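Local coordinates for protein nucleoporin NUP159 (Saccharomyces cerevisiae, PDB 1XIP) that is a component of the nuclear pore complex whose N-terminal beta-propeller domain functions in mRNA export by tethering the helicase Dbp5 to the pore, at residues A[17-22]-A[294-299]; A[172-177]-A[225-230]; A[63-68]-A[365-370]. All coordinates share one frame; numbering follows the deposited sequence.

Contact 1: residues A[17-22]-A[294-299]; sequences FGFKFL and VNVLAS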
loop_
_atom_site.group_PDB
_atom_site.type_symbol
_atom_site.label_atom_id
_atom_site.label_comp_id
_atom_site.label_asym_id
_atom_site.label_seq_id
_atom_site.Cartn_x
_atom_site.Cartn_y
_atom_site.Cartn_z
ATOM N N PHE A 17 -15.603 -1.895 16.905
ATOM C CA PHE A 17 -14.980 -1.988 15.595
ATOM C C PHE A 17 -15.280 -3.323 14.979
ATOM O O PHE A 17 -15.221 -4.359 15.658
ATOM C CB PHE A 17 -13.465 -1.833 15.698
ATOM C CG PHE A 17 -13.013 -0.413 15.738
ATOM C CD1 PHE A 17 -12.526 0.149 16.930
ATOM C CD2 PHE A 17 -13.083 0.387 14.595
ATOM C CE1 PHE A 17 -12.112 1.491 16.975
ATOM C CE2 PHE A 17 -12.673 1.722 14.630
ATOM C CZ PHE A 17 -12.187 2.273 15.819
ATOM N N GLY A 18 -15.589 -3.300 13.686
ATOM C CA GLY A 18 -15.694 -4.521 12.914
ATOM C C GLY A 18 -15.795 -4.299 11.423
ATOM O O GLY A 18 -16.141 -3.199 10.962
ATOM N N PHE A 19 -15.497 -5.356 10.671
ATOM C CA PHE A 19 -15.701 -5.371 9.237
ATOM C C PHE A 19 -16.984 -6.120 8.896
ATOM O O PHE A 19 -17.336 -7.095 9.555
ATOM C CB PHE A 19 -14.513 -6.014 8.549
ATOM C CG PHE A 19 -13.242 -5.219 8.659
ATOM C CD1 PHE A 19 -12.946 -4.208 7.735
ATOM C CD2 PHE A 19 -12.325 -5.488 9.669
ATOM C CE1 PHE A 19 -11.751 -3.480 7.826
ATOM C CE2 PHE A 19 -11.151 -4.778 9.767
ATOM C CZ PHE A 19 -10.855 -3.769 8.839
ATOM N N LYS A 20 -17.693 -5.626 7.886
ATOM C CA LYS A 20 -18.851 -6.311 7.328
ATOM C C LYS A 20 -18.507 -6.716 5.902
ATOM O O LYS A 20 -18.252 -5.854 5.057
ATOM C CB LYS A 20 -20.078 -5.399 7.341
ATOM C CG LYS A 20 -21.374 -6.127 7.651
ATOM C CD LYS A 20 -22.098 -6.601 6.375
ATOM C CE LYS A 20 -23.019 -7.806 6.661
ATOM N NZ LYS A 20 -24.487 -7.455 6.677
ATOM N N PHE A 21 -18.459 -8.027 5.653
ATOM C CA PHE A 21 -18.118 -8.561 4.338
ATOM C C PHE A 21 -19.227 -8.279 3.342
ATOM O O PHE A 21 -20.309 -8.868 3.406
ATOM C CB PHE A 21 -17.879 -10.057 4.404
ATOM C CG PHE A 21 -17.518 -10.661 3.079
ATOM C CD1 PHE A 21 -16.255 -10.420 2.499
ATOM C CD2 PHE A 21 -18.435 -11.464 2.384
ATOM C CE1 PHE A 21 -15.919 -10.989 1.257
ATOM C CE2 PHE A 21 -18.097 -12.033 1.138
ATOM C CZ PHE A 21 -16.847 -11.803 0.582
ATOM N N LEU A 22 -18.965 -7.366 2.426
ATOM C CA LEU A 22 -19.992 -6.966 1.496
ATOM C C LEU A 22 -20.072 -7.880 0.261
ATOM O O LEU A 22 -21.163 -8.111 -0.263
ATOM C CB LEU A 22 -19.838 -5.489 1.128
ATOM C CG LEU A 22 -20.911 -4.548 1.684
ATOM C CD1 LEU A 22 -21.279 -4.883 3.106
ATOM C CD2 LEU A 22 -20.463 -3.119 1.599
ATOM N N VAL A 294 -7.986 6.300 12.041
ATOM C CA VAL A 294 -7.843 4.865 11.983
ATOM C C VAL A 294 -7.110 4.506 10.690
ATOM O O VAL A 294 -7.466 4.974 9.626
ATOM C CB VAL A 294 -9.234 4.203 12.007
ATOM C CG1 VAL A 294 -9.121 2.707 11.976
ATOM C CG2 VAL A 294 -9.986 4.638 13.238
ATOM N N ASN A 295 -6.070 3.696 10.786
ATOM C CA ASN A 295 -5.403 3.178 9.594
ATOM C C ASN A 295 -5.644 1.714 9.401
ATOM O O ASN A 295 -5.324 0.921 10.261
ATOM C CB ASN A 295 -3.912 3.433 9.655
ATOM C CG ASN A 295 -3.600 4.850 9.874
ATOM O OD1 ASN A 295 -3.762 5.666 8.977
ATOM N ND2 ASN A 295 -3.188 5.185 11.085
ATOM N N VAL A 296 -6.215 1.367 8.256
ATOM C CA VAL A 296 -6.393 -0.016 7.850
ATOM C C VAL A 296 -5.146 -0.447 7.109
ATOM O O VAL A 296 -4.684 0.250 6.193
ATOM C CB VAL A 296 -7.596 -0.171 6.926
ATOM C CG1 VAL A 296 -7.814 -1.612 6.574
ATOM C CG2 VAL A 296 -8.850 0.415 7.591
ATOM N N LEU A 297 -4.600 -1.596 7.514
ATOM C CA LEU A 297 -3.332 -2.080 6.969
ATOM C C LEU A 297 -3.413 -3.493 6.416
ATOM O O LEU A 297 -4.117 -4.341 6.952
ATOM C CB LEU A 297 -2.233 -1.996 8.025
ATOM C CG LEU A 297 -1.992 -0.622 8.607
ATOM C CD1 LEU A 297 -1.534 -0.741 10.029
ATOM C CD2 LEU A 297 -0.973 0.091 7.755
ATOM N N ALA A 298 -2.684 -3.725 5.332
ATOM C CA ALA A 298 -2.620 -5.014 4.677
ATOM C C ALA A 298 -1.248 -5.115 4.091
ATOM O O ALA A 298 -0.522 -4.114 4.007
ATOM C CB ALA A 298 -3.640 -5.098 3.587
ATOM N N SER A 299 -0.884 -6.311 3.656
ATOM C CA SER A 299 0.488 -6.572 3.291
ATOM C C SER A 299 0.523 -7.458 2.076
ATOM O O SER A 299 -0.339 -8.319 1.918
ATOM C CB SER A 299 1.174 -7.262 4.461
ATOM O OG SER A 299 2.533 -7.557 4.215
#
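Phe17 and Phe19 each carry CG on the side of the backbone nitrogen and opposite the carbonyl carbon, with chi1 at -83° and -67°, and this sends both rings across to Val294 and Val296. The setting is a seven-bladed beta-propeller, at the seam between its last two blades. Residues 18-26 form an outermost strand of the blade that the C-terminal strands 337-343, 365-370 and 374-381 otherwise build, so a strand from near the N-terminus is joined to the C-terminal strands in one sheet, the closure often called Velcro. Residues 294-299 belong to strand 292-299 of the preceding blade, between strands 279-284 and 306-308.

The two segments make no hydrogen bond to each other. At Phe17 and Val294 their CA atoms stand 10.5 Å apart, a separation spanned wholly by side chains. Phe17, at the approach to strand 18-26, and Phe19 within it both direct their side chains to the facing strand and meet Val294 and Val296, also two apart, where strand alternation brings both valines to one side. In the first pair the side chains slide past each other in opposite directions, and the far end of the ring, Phe17 CZ, lies 4.1 Å from Val294 CG2. Both pairs are buried and purely apolar.

Around them, Ile307 of strand 306-308 touches both Phe19 and Val294, one residue from each pair. On its own blade Phe19 lies on Val378 and Leu380, while Gly18 and Lys20 are hydrogen-bonded through their backbones to Phe381 and Gly379.

In the second pair the valine is met at the rim of the ring: Val296 CG1, the branch opposite the backbone nitrogen (chi1 -177°), sits near the ring plane at 4.4 Å from Phe19 CZ.

Contact 2: residues A[172-177]-A[225-230]; sequences NSQLAV and QDFLAV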
loop_
_atom_site.group_PDB
_atom_site.type_symbol
_atom_site.label_atom_id
_atom_site.label_comp_id
_atom_site.label_asym_id
_atom_site.label_seq_id
_atom_site.Cartn_x
_atom_site.Cartn_y
_atom_site.Cartn_z
ATOM N N ASN A 172 0.871 14.447 2.486
ATOM C CA ASN A 172 0.873 15.803 1.992
ATOM C C ASN A 172 1.979 16.693 2.566
ATOM O O ASN A 172 2.353 17.681 1.946
ATOM C CB ASN A 172 -0.476 16.447 2.243
ATOM C CG ASN A 172 -0.748 17.556 1.284
ATOM O OD1 ASN A 172 -0.445 18.721 1.562
ATOM N ND2 ASN A 172 -1.290 17.211 0.119
ATOM N N SER A 173 2.501 16.340 3.742
ATOM C CA SER A 173 3.420 17.226 4.467
ATOM C C SER A 173 4.683 16.568 5.016
ATOM O O SER A 173 5.567 17.256 5.514
ATOM C CB SER A 173 2.677 17.950 5.585
ATOM O OG SER A 173 2.057 17.022 6.449
ATOM N N GLN A 174 4.777 15.242 4.903
ATOM C CA GLN A 174 5.930 14.500 5.422
ATOM C C GLN A 174 6.479 13.486 4.415
ATOM O O GLN A 174 5.736 12.968 3.587
ATOM C CB GLN A 174 5.525 13.788 6.700
ATOM C CG GLN A 174 6.658 13.395 7.611
ATOM C CD GLN A 174 6.149 12.644 8.832
ATOM O OE1 GLN A 174 4.926 12.492 9.009
ATOM N NE2 GLN A 174 7.071 12.181 9.686
ATOM N N LEU A 175 7.784 13.221 4.491
ATOM C CA LEU A 175 8.438 12.155 3.716
ATOM C C LEU A 175 9.369 11.361 4.621
ATOM O O LEU A 175 10.320 11.911 5.191
ATOM C CB LEU A 175 9.225 12.728 2.520
ATOM C CG LEU A 175 10.062 11.873 1.520
ATOM C CD1 LEU A 175 9.936 10.378 1.660
ATOM C CD2 LEU A 175 9.730 12.252 0.086
ATOM N N ALA A 176 9.080 10.071 4.760
ATOM C CA ALA A 176 9.909 9.167 5.552
ATOM C C ALA A 176 10.735 8.220 4.666
ATOM O O ALA A 176 10.302 7.797 3.601
ATOM C CB ALA A 176 9.051 8.378 6.512
ATOM N N VAL A 177 11.919 7.876 5.138
ATOM C CA VAL A 177 12.855 7.072 4.369
ATOM C C VAL A 177 13.464 5.995 5.289
ATOM O O VAL A 177 13.843 6.288 6.432
ATOM C CB VAL A 177 13.944 7.998 3.757
ATOM C CG1 VAL A 177 15.194 7.248 3.409
ATOM C CG2 VAL A 177 13.391 8.740 2.535
ATOM N N GLN A 225 4.287 11.657 13.940
ATOM C CA GLN A 225 5.155 11.140 15.008
ATOM C C GLN A 225 5.426 9.614 15.007
ATOM O O GLN A 225 6.496 9.163 15.454
ATOM C CB GLN A 225 4.608 11.567 16.368
ATOM C CG GLN A 225 5.235 12.861 16.848
ATOM C CD GLN A 225 4.420 13.557 17.912
ATOM O OE1 GLN A 225 4.649 13.350 19.114
ATOM N NE2 GLN A 225 3.478 14.404 17.482
ATOM N N ASP A 226 4.456 8.837 14.519
ATOM C CA ASP A 226 4.574 7.379 14.452
ATOM C C ASP A 226 5.015 6.862 13.087
ATOM O O ASP A 226 4.711 7.457 12.050
ATOM C CB ASP A 226 3.249 6.698 14.801
ATOM C CG ASP A 226 2.516 7.364 15.954
ATOM O OD1 ASP A 226 3.112 8.224 16.664
ATOM O OD2 ASP A 226 1.317 7.079 16.212
ATOM N N PHE A 227 5.719 5.735 13.099
ATOM C CA PHE A 227 5.982 4.972 11.892
ATOM C C PHE A 227 5.800 3.487 12.185
ATOM O O PHE A 227 5.873 3.041 13.335
ATOM C CB PHE A 227 7.391 5.227 11.343
ATOM C CG PHE A 227 7.786 6.680 11.298
ATOM C CD1 PHE A 227 7.531 7.445 10.170
ATOM C CD2 PHE A 227 8.435 7.280 12.383
ATOM C CE1 PHE A 227 7.898 8.792 10.117
ATOM C CE2 PHE A 227 8.797 8.633 12.349
ATOM C CZ PHE A 227 8.527 9.388 11.210
ATOM N N LEU A 228 5.550 2.726 11.133
ATOM C CA LEU A 228 5.537 1.289 11.232
ATOM C C LEU A 228 6.616 0.792 10.295
ATOM O O LEU A 228 6.617 1.130 9.112
ATOM C CB LEU A 228 4.162 0.772 10.823
ATOM C CG LEU A 228 3.722 -0.691 10.922
ATOM C CD1 LEU A 228 3.265 -1.164 9.582
ATOM C CD2 LEU A 228 4.765 -1.605 11.483
ATOM N N ALA A 229 7.557 0.021 10.837
ATOM C CA ALA A 229 8.689 -0.509 10.069
ATOM C C ALA A 229 8.674 -2.018 10.061
ATOM O O ALA A 229 8.269 -2.644 11.035
ATOM C CB ALA A 229 9.987 -0.015 10.651
ATOM N N VAL A 230 9.133 -2.612 8.970
ATOM C CA VAL A 230 9.248 -4.059 8.926
ATOM C C VAL A 230 10.632 -4.510 8.487
ATOM O O VAL A 230 11.232 -3.919 7.587
ATOM C CB VAL A 230 8.165 -4.714 8.057
ATOM C CG1 VAL A 230 8.205 -6.238 8.233
ATOM C CG2 VAL A 230 6.775 -4.173 8.410
#
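The ring of Phe227 is touched by two side chains of the facing strand, Gln174 and Ala176. Gln174 brings only its amide nitrogen: NE2 comes to 3.5 Å from Phe227 CZ and lies equally near CE1, while the amide plane is turned 64° from that of the ring. Beside it, the methyl of Ala176 rests against the same part of the ring, CB being 3.8 Å from Phe227 CE1 and slightly farther from CD1. CE1 is therefore shared between a polar neighbour and an apolar one.

The reach of the glutamine comes from its shape. Its CG lies roughly opposite the backbone nitrogen (chi1 -159°) and the chain runs on extended, which carries the amide well out from strand 174-179. Ala176 can stay short because the backbones draw closer there, with the CA atoms of Ala176 and Phe227 8.6 Å apart against 10.2 Å for those of Gln174 and Gln225.

The second shell fixes the amide. Gln174 NE2 is hydrogen-bonded to Ser186 OG on the adjoining strand of its own blade and has a weak bond to Pro224 O, so this buried nitrogen has two oxygen partners, and its approach to the ring is a packing contact. Ile221 of strand 215-221 touches Gln174, Ala176 and Phe227 alike, and Phe198 of strand 193-200 also packs on Phe227.

Strand 174-179 lies in one four-stranded antiparallel blade and strand 226-232 in the next along the chain. Side chains of one sheet packed face to face on those of the next, with no backbone bonds between these strands, are how consecutive blades of a beta-propeller meet; here Phe227 does so.

Contact 3: residues A[63-68]-A[365-370]; sequences GELQLL and LVYILN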
loop_
_atom_site.group_PDB
_atom_site.type_symbol
_atom_site.label_atom_id
_atom_site.label_comp_id
_atom_site.label_asym_id
_atom_site.label_seq_id
_atom_site.Cartn_x
_atom_site.Cartn_y
_atom_site.Cartn_z
ATOM N N GLY A 63 -13.331 2.048 -15.011
ATOM C CA GLY A 63 -14.781 1.727 -14.997
ATOM C C GLY A 63 -15.633 2.561 -14.020
ATOM O O GLY A 63 -15.105 3.279 -13.185
ATOM N N GLU A 64 -16.951 2.469 -14.137
ATOM C CA GLU A 64 -17.863 3.179 -13.241
ATOM C C GLU A 64 -17.893 2.548 -11.836
ATOM O O GLU A 64 -18.028 1.326 -11.694
ATOM C CB GLU A 64 -19.268 3.176 -13.827
ATOM C CG GLU A 64 -19.684 4.480 -14.505
ATOM C CD GLU A 64 -19.800 5.673 -13.531
ATOM O OE1 GLU A 64 -20.046 5.467 -12.284
ATOM O OE2 GLU A 64 -19.645 6.831 -14.018
ATOM N N LEU A 65 -17.774 3.376 -10.800
ATOM C CA LEU A 65 -17.732 2.896 -9.421
ATOM C C LEU A 65 -19.056 2.290 -8.942
ATOM O O LEU A 65 -19.060 1.221 -8.323
ATOM C CB LEU A 65 -17.324 4.027 -8.488
ATOM C CG LEU A 65 -16.409 3.849 -7.269
ATOM C CD1 LEU A 65 -16.797 4.885 -6.215
ATOM C CD2 LEU A 65 -16.400 2.452 -6.681
ATOM N N GLN A 66 -20.174 2.963 -9.202
ATOM C CA GLN A 66 -21.486 2.426 -8.808
ATOM C C GLN A 66 -21.697 1.037 -9.406
ATOM O O GLN A 66 -22.302 0.181 -8.783
ATOM C CB GLN A 66 -22.625 3.355 -9.226
ATOM C CG GLN A 66 -24.000 2.995 -8.660
ATOM C CD GLN A 66 -24.048 3.020 -7.132
ATOM O OE1 GLN A 66 -24.325 1.998 -6.494
ATOM N NE2 GLN A 66 -23.775 4.186 -6.547
ATOM N N LEU A 67 -21.171 0.833 -10.614
ATOM C CA LEU A 67 -21.267 -0.438 -11.308
ATOM C C LEU A 67 -20.489 -1.511 -10.573
ATOM O O LEU A 67 -21.010 -2.592 -10.313
ATOM C CB LEU A 67 -20.754 -0.311 -12.737
ATOM C CG LEU A 67 -21.642 -0.751 -13.903
ATOM C CD1 LEU A 67 -22.418 -2.009 -13.546
ATOM C CD2 LEU A 67 -22.597 0.366 -14.320
ATOM N N LEU A 68 -19.256 -1.210 -10.214
ATOM C CA LEU A 68 -18.426 -2.174 -9.517
ATOM C C LEU A 68 -19.034 -2.544 -8.168
ATOM O O LEU A 68 -19.103 -3.716 -7.807
ATOM C CB LEU A 68 -17.021 -1.619 -9.350
ATOM C CG LEU A 68 -16.008 -2.458 -8.591
ATOM C CD1 LEU A 68 -15.750 -3.760 -9.317
ATOM C CD2 LEU A 68 -14.709 -1.641 -8.380
ATOM N N LEU A 365 -15.949 2.254 2.731
ATOM C CA LEU A 365 -15.830 0.941 2.141
ATOM C C LEU A 365 -14.423 0.771 1.651
ATOM O O LEU A 365 -13.908 1.622 0.943
ATOM C CB LEU A 365 -16.835 0.759 1.002
ATOM C CG LEU A 365 -18.333 0.854 1.323
ATOM C CD1 LEU A 365 -19.182 0.502 0.099
ATOM C CD2 LEU A 365 -18.741 -0.011 2.508
ATOM N N VAL A 366 -13.787 -0.316 2.070
ATOM C CA VAL A 366 -12.451 -0.653 1.617
ATOM C C VAL A 366 -12.545 -1.714 0.520
ATOM O O VAL A 366 -13.054 -2.829 0.746
ATOM C CB VAL A 366 -11.582 -1.195 2.797
ATOM C CG1 VAL A 366 -10.156 -1.434 2.355
ATOM C CG2 VAL A 366 -11.631 -0.249 3.996
ATOM N N TYR A 367 -12.085 -1.358 -0.671
ATOM C CA TYR A 367 -11.984 -2.300 -1.788
ATOM C C TYR A 367 -10.583 -2.863 -1.794
ATOM O O TYR A 367 -9.590 -2.082 -1.708
ATOM C CB TYR A 367 -12.199 -1.583 -3.112
ATOM C CG TYR A 367 -13.607 -1.134 -3.403
ATOM C CD1 TYR A 367 -14.426 -0.571 -2.408
ATOM C CD2 TYR A 367 -14.121 -1.228 -4.694
ATOM C CE1 TYR A 367 -15.708 -0.139 -2.704
ATOM C CE2 TYR A 367 -15.393 -0.786 -4.993
ATOM C CZ TYR A 367 -16.183 -0.246 -4.003
ATOM O OH TYR A 367 -17.457 0.178 -4.329
ATOM N N ILE A 368 -10.486 -4.195 -1.887
ATOM C CA ILE A 368 -9.193 -4.895 -1.892
ATOM C C ILE A 368 -9.097 -5.820 -3.109
ATOM O O ILE A 368 -10.007 -6.633 -3.344
ATOM C CB ILE A 368 -9.000 -5.713 -0.574
ATOM C CG1 ILE A 368 -9.198 -4.812 0.672
ATOM C CG2 ILE A 368 -7.650 -6.422 -0.560
ATOM C CD1 ILE A 368 -9.059 -5.516 2.010
ATOM N N LEU A 369 -8.001 -5.684 -3.877
ATOM C CA LEU A 369 -7.747 -6.468 -5.098
ATOM C C LEU A 369 -6.643 -7.531 -4.907
ATOM O O LEU A 369 -5.529 -7.214 -4.467
ATOM C CB LEU A 369 -7.352 -5.540 -6.254
ATOM C CG LEU A 369 -8.051 -5.749 -7.604
ATOM C CD1 LEU A 369 -7.197 -5.218 -8.746
ATOM C CD2 LEU A 369 -8.398 -7.209 -7.836
ATOM N N ASN A 370 -6.974 -8.772 -5.287
ATOM C CA ASN A 370 -6.125 -9.993 -5.206
ATOM C C ASN A 370 -4.973 -10.064 -6.163
ATOM O O ASN A 370 -5.015 -9.460 -7.224
ATOM C CB ASN A 370 -6.961 -11.236 -5.525
ATOM C CG ASN A 370 -7.455 -11.924 -4.295
ATOM O OD1 ASN A 370 -8.088 -12.978 -4.371
ATOM N ND2 ASN A 370 -7.169 -11.337 -3.135
#
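Leu68 and Tyr367 face each other with their CA atoms 10.1 Å apart, where the chain leaves strand 59-64 at the N-cap residue Glu64 and the first helical turn, closed by Leu68 N to Glu64 O at 3.2 Å, runs past strand 365-370. That turn puts Leu65 and Leu68 on the same tyrosine. Leu68 has CG opposite its backbone nitrogen (chi1 178°) and comes in at the ring's edge: its CD2 lies near the ring plane, 3.6 Å from Tyr367 CE2. Leu65 crosses the outer end of the side chain at a slant, and its CD2 sits 3.4 Å from Tyr367 OH and 3.8 Å from CE2 of the same tyrosine.

Here the first blade of the propeller meets the last. Helix 65-73 belongs to the connection between strands 59-64 and 83-86 of the first blade, whereas strand 365-370 lies between strands 374-381 and 337-343 in the blade that also holds strand 18-26. The phenol is buried, and its OH is hydrogen-bonded to OD2 of Asp343 on the adjacent strand 337-343. A phenylalanine at Tyr367 would probably leave Asp343 OD2 without this bond and take away the oxygen that Leu65 CD2 rests against. Leu65 itself also touches Asp343, and Leu68 continues onto Phe52 of strand 51-56, within its own blade.

Contacts 1 and 3 share a sheet, the last blade, which each ties to a different neighbour: contact 1 to the blade before it, contact 3 to the first blade of the chain. Their centres lie 15 Å apart and they touch directly, Leu22 CD2 packing 3.7 Å from Leu365 CD2. Along the sequence their segments alternate, because strand 18-26 sits in the last blade beside the C-terminal strands. Contact 2 joins two earlier blades and is nested inside both of the larger loops. Its centre is 21 Å from that of contact 1, nearest atoms about 5 Å apart, and 27 Å from that of contact 3, on the opposite side of the chain's centre.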